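Local coordinates for protein (o6-methylguanine-dna methyltransferase) (Thermococcus kodakarensis, PDB 1MGT) that repairs O6-methylguanine and O4-methylthymine in DNA by moving the methyl group onto a cysteine of its own, a suicide reaction that inactivates the enzyme irreversibly, at residues A[22-30]-A[132-140]. Sequence-based numbering, arbitrary orientation.
Sequences GRVQGIAFA and RNPYPIVVP. With SO4 (sulfate ion), chain D.
With CG1 of Ile27 turned beside the backbone N (chi1 -62°) and the chain then extended, CD1 reaches across to CG2 of Val138, a tight apolar contact at 3.4 Å, while Ile27 CG2 lies near the carbonyl O of Pro136. Phe29 takes the less common first torsion, CG between backbone N and carbonyl carbon (chi1 76°); its side chain and that of Ile137 pass each other at an angle, Ile137 CD1 3.8 Å from Phe29 CD2, and Pro136 CB sits at the ring edge. Replacing Phe29 by an alanine would probably leave Ile137 CG1 and CD1 without the ring they pack on, opening a gap there and by Pro136 CB. The contact illustrates how a two-domain MGMT protein joins its halves: strand 24-30, at one edge of the three-stranded N-terminal antiparallel sheet, receives the Pro-rich loop leading to Cys141, the inferred methyl-accepting nucleophile. One backbone hydrogen bond links them, Ile27 N to Pro134 O at 2.8 Å. An Asx turn shapes the loop, Asn133 OD1 accepting from Tyr135 N. The Tyr135 ring carries CG of Pro134 over one face; its OH accepts from Phe86 N and donates to a water that donates to Gln25 O in the strand's classic bulge.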
# COMPACT_ATOMS: atom_id res chain seq x y z
N GLY A 22 -5.98 16.09 5.66
CA GLY A 22 -4.78 16.74 6.29
C GLY A 22 -3.52 15.99 5.85
O GLY A 22 -2.55 16.61 5.38
N ARG A 23 -3.50 14.69 6.04
CA ARG A 23 -2.43 13.77 5.65
C ARG A 23 -3.15 12.52 5.13
O ARG A 23 -4.38 12.40 5.30
CB ARG A 23 -1.47 13.46 6.78
CG ARG A 23 -0.31 14.44 6.94
CD ARG A 23 0.67 13.91 8.01
NE ARG A 23 -0.07 13.67 9.24
CZ ARG A 23 0.39 13.23 10.40
NH1 ARG A 23 1.67 12.94 10.58
NH2 ARG A 23 -0.45 13.08 11.43
N VAL A 24 -2.44 11.60 4.51
CA VAL A 24 -3.05 10.38 3.98
C VAL A 24 -3.50 9.41 5.04
O VAL A 24 -2.82 9.03 5.98
CB VAL A 24 -2.09 9.71 2.98
CG1 VAL A 24 -2.66 8.37 2.51
CG2 VAL A 24 -1.77 10.63 1.81
N GLN A 25 -4.75 8.92 4.91
CA GLN A 25 -5.35 7.97 5.80
C GLN A 25 -5.42 6.58 5.16
O GLN A 25 -5.48 5.57 5.85
CB GLN A 25 -6.81 8.41 6.12
CG GLN A 25 -6.85 9.68 6.99
CD GLN A 25 -8.28 10.12 7.25
OE1 GLN A 25 -9.00 10.35 6.28
NE2 GLN A 25 -8.70 10.22 8.51
N GLY A 26 -5.49 6.55 3.82
CA GLY A 26 -5.58 5.21 3.20
C GLY A 26 -5.42 5.32 1.70
O GLY A 26 -5.71 6.35 1.07
N ILE A 27 -4.93 4.23 1.10
CA ILE A 27 -4.73 4.18 -0.34
C ILE A 27 -5.23 2.84 -0.86
O ILE A 27 -5.09 1.84 -0.15
CB ILE A 27 -3.20 4.20 -0.69
CG1 ILE A 27 -2.56 5.49 -0.21
CG2 ILE A 27 -2.99 3.99 -2.19
CD1 ILE A 27 -1.04 5.47 -0.16
N ALA A 28 -5.84 2.85 -2.06
CA ALA A 28 -6.28 1.60 -2.66
C ALA A 28 -6.00 1.73 -4.17
O ALA A 28 -5.87 2.81 -4.70
CB ALA A 28 -7.74 1.26 -2.46
N PHE A 29 -5.91 0.57 -4.85
CA PHE A 29 -5.68 0.64 -6.29
C PHE A 29 -6.32 -0.60 -6.92
O PHE A 29 -6.54 -1.59 -6.24
CB PHE A 29 -4.25 0.80 -6.71
CG PHE A 29 -3.41 -0.44 -6.64
CD1 PHE A 29 -3.08 -1.13 -7.79
CD2 PHE A 29 -2.94 -0.89 -5.41
CE1 PHE A 29 -2.28 -2.27 -7.74
CE2 PHE A 29 -2.14 -2.03 -5.36
CZ PHE A 29 -1.83 -2.70 -6.52
N ALA A 30 -6.60 -0.49 -8.22
CA ALA A 30 -7.22 -1.64 -8.89
C ALA A 30 -7.14 -1.36 -10.40
O ALA A 30 -6.74 -0.26 -10.80
CB ALA A 30 -8.68 -1.75 -8.47
N ARG A 132 -3.20 -5.94 6.75
CA ARG A 132 -3.83 -4.72 7.22
C ARG A 132 -3.23 -3.44 6.71
O ARG A 132 -3.72 -2.38 7.12
CB ARG A 132 -3.83 -4.70 8.76
CG ARG A 132 -4.74 -5.81 9.32
CD ARG A 132 -4.38 -6.09 10.77
NE ARG A 132 -5.33 -7.00 11.42
CZ ARG A 132 -5.26 -8.32 11.38
NH1 ARG A 132 -4.27 -8.92 10.71
NH2 ARG A 132 -6.16 -9.07 12.01
N ASN A 133 -2.18 -3.47 5.89
CA ASN A 133 -1.56 -2.24 5.45
C ASN A 133 -2.56 -1.33 4.75
O ASN A 133 -3.09 -1.68 3.70
CB ASN A 133 -0.42 -2.63 4.47
CG ASN A 133 0.29 -1.43 3.89
OD1 ASN A 133 0.26 -0.35 4.47
ND2 ASN A 133 0.94 -1.65 2.74
N PRO A 134 -2.79 -0.14 5.29
CA PRO A 134 -3.72 0.80 4.66
C PRO A 134 -3.05 1.62 3.59
O PRO A 134 -3.64 2.46 2.91
CB PRO A 134 -4.16 1.67 5.86
CG PRO A 134 -2.96 1.71 6.74
CD PRO A 134 -2.27 0.38 6.56
N TYR A 135 -1.71 1.42 3.36
CA TYR A 135 -0.97 2.16 2.40
C TYR A 135 -0.23 1.31 1.34
O TYR A 135 1.01 1.43 1.24
CB TYR A 135 0.12 3.00 3.12
CG TYR A 135 -0.37 3.78 4.33
CD1 TYR A 135 0.27 3.61 5.55
CD2 TYR A 135 -1.42 4.68 4.25
CE1 TYR A 135 -0.14 4.32 6.67
CE2 TYR A 135 -1.85 5.39 5.37
CZ TYR A 135 -1.20 5.20 6.57
OH TYR A 135 -1.59 5.90 7.71
N PRO A 136 -0.94 0.56 0.56
CA PRO A 136 -0.32 -0.23 -0.53
C PRO A 136 0.38 0.72 -1.47
O PRO A 136 0.13 1.94 -1.56
CB PRO A 136 -1.46 -0.96 -1.18
CG PRO A 136 -2.68 -0.15 -0.85
CD PRO A 136 -2.42 0.37 0.54
N ILE A 137 1.34 0.18 -2.24
CA ILE A 137 2.17 0.89 -3.17
C ILE A 137 3.27 1.66 -2.44
O ILE A 137 4.47 1.33 -2.57
CB ILE A 137 1.49 1.81 -4.18
CG1 ILE A 137 0.41 1.05 -4.97
CG2 ILE A 137 2.52 2.43 -5.15
CD1 ILE A 137 -0.52 2.00 -5.72
N VAL A 138 2.93 2.66 -1.66
CA VAL A 138 3.90 3.47 -0.94
C VAL A 138 4.60 2.64 0.13
O VAL A 138 5.84 2.77 0.18
CB VAL A 138 3.27 4.77 -0.43
CG1 VAL A 138 2.65 5.51 -1.64
CG2 VAL A 138 2.18 4.49 0.57
N VAL A 139 3.89 1.89 0.93
CA VAL A 139 4.56 0.98 1.94
C VAL A 139 4.60 -0.27 1.08
O VAL A 139 3.55 -0.82 0.68
CB VAL A 139 3.71 0.84 3.20
CG1 VAL A 139 4.16 -0.38 4.02
CG2 VAL A 139 3.84 2.11 4.04
N PRO A 140 5.78 -0.67 0.62
CA PRO A 140 5.87 -1.75 -0.33
C PRO A 140 5.69 -3.15 0.08
O PRO A 140 6.61 -4.00 -0.12
CB PRO A 140 7.23 -1.43 -1.01
CG PRO A 140 8.06 -1.02 0.17
CD PRO A 140 7.11 -0.10 0.96
S SO4 D . -7.89 -5.44 13.92
O1 SO4 D . -8.42 -4.13 14.41
O2 SO4 D . -8.07 -5.53 12.43
O3 SO4 D . -8.63 -6.56 14.58
O4 SO4 D . -6.43 -5.57 14.24
O HOH W 1 -4.14 5.99 8.20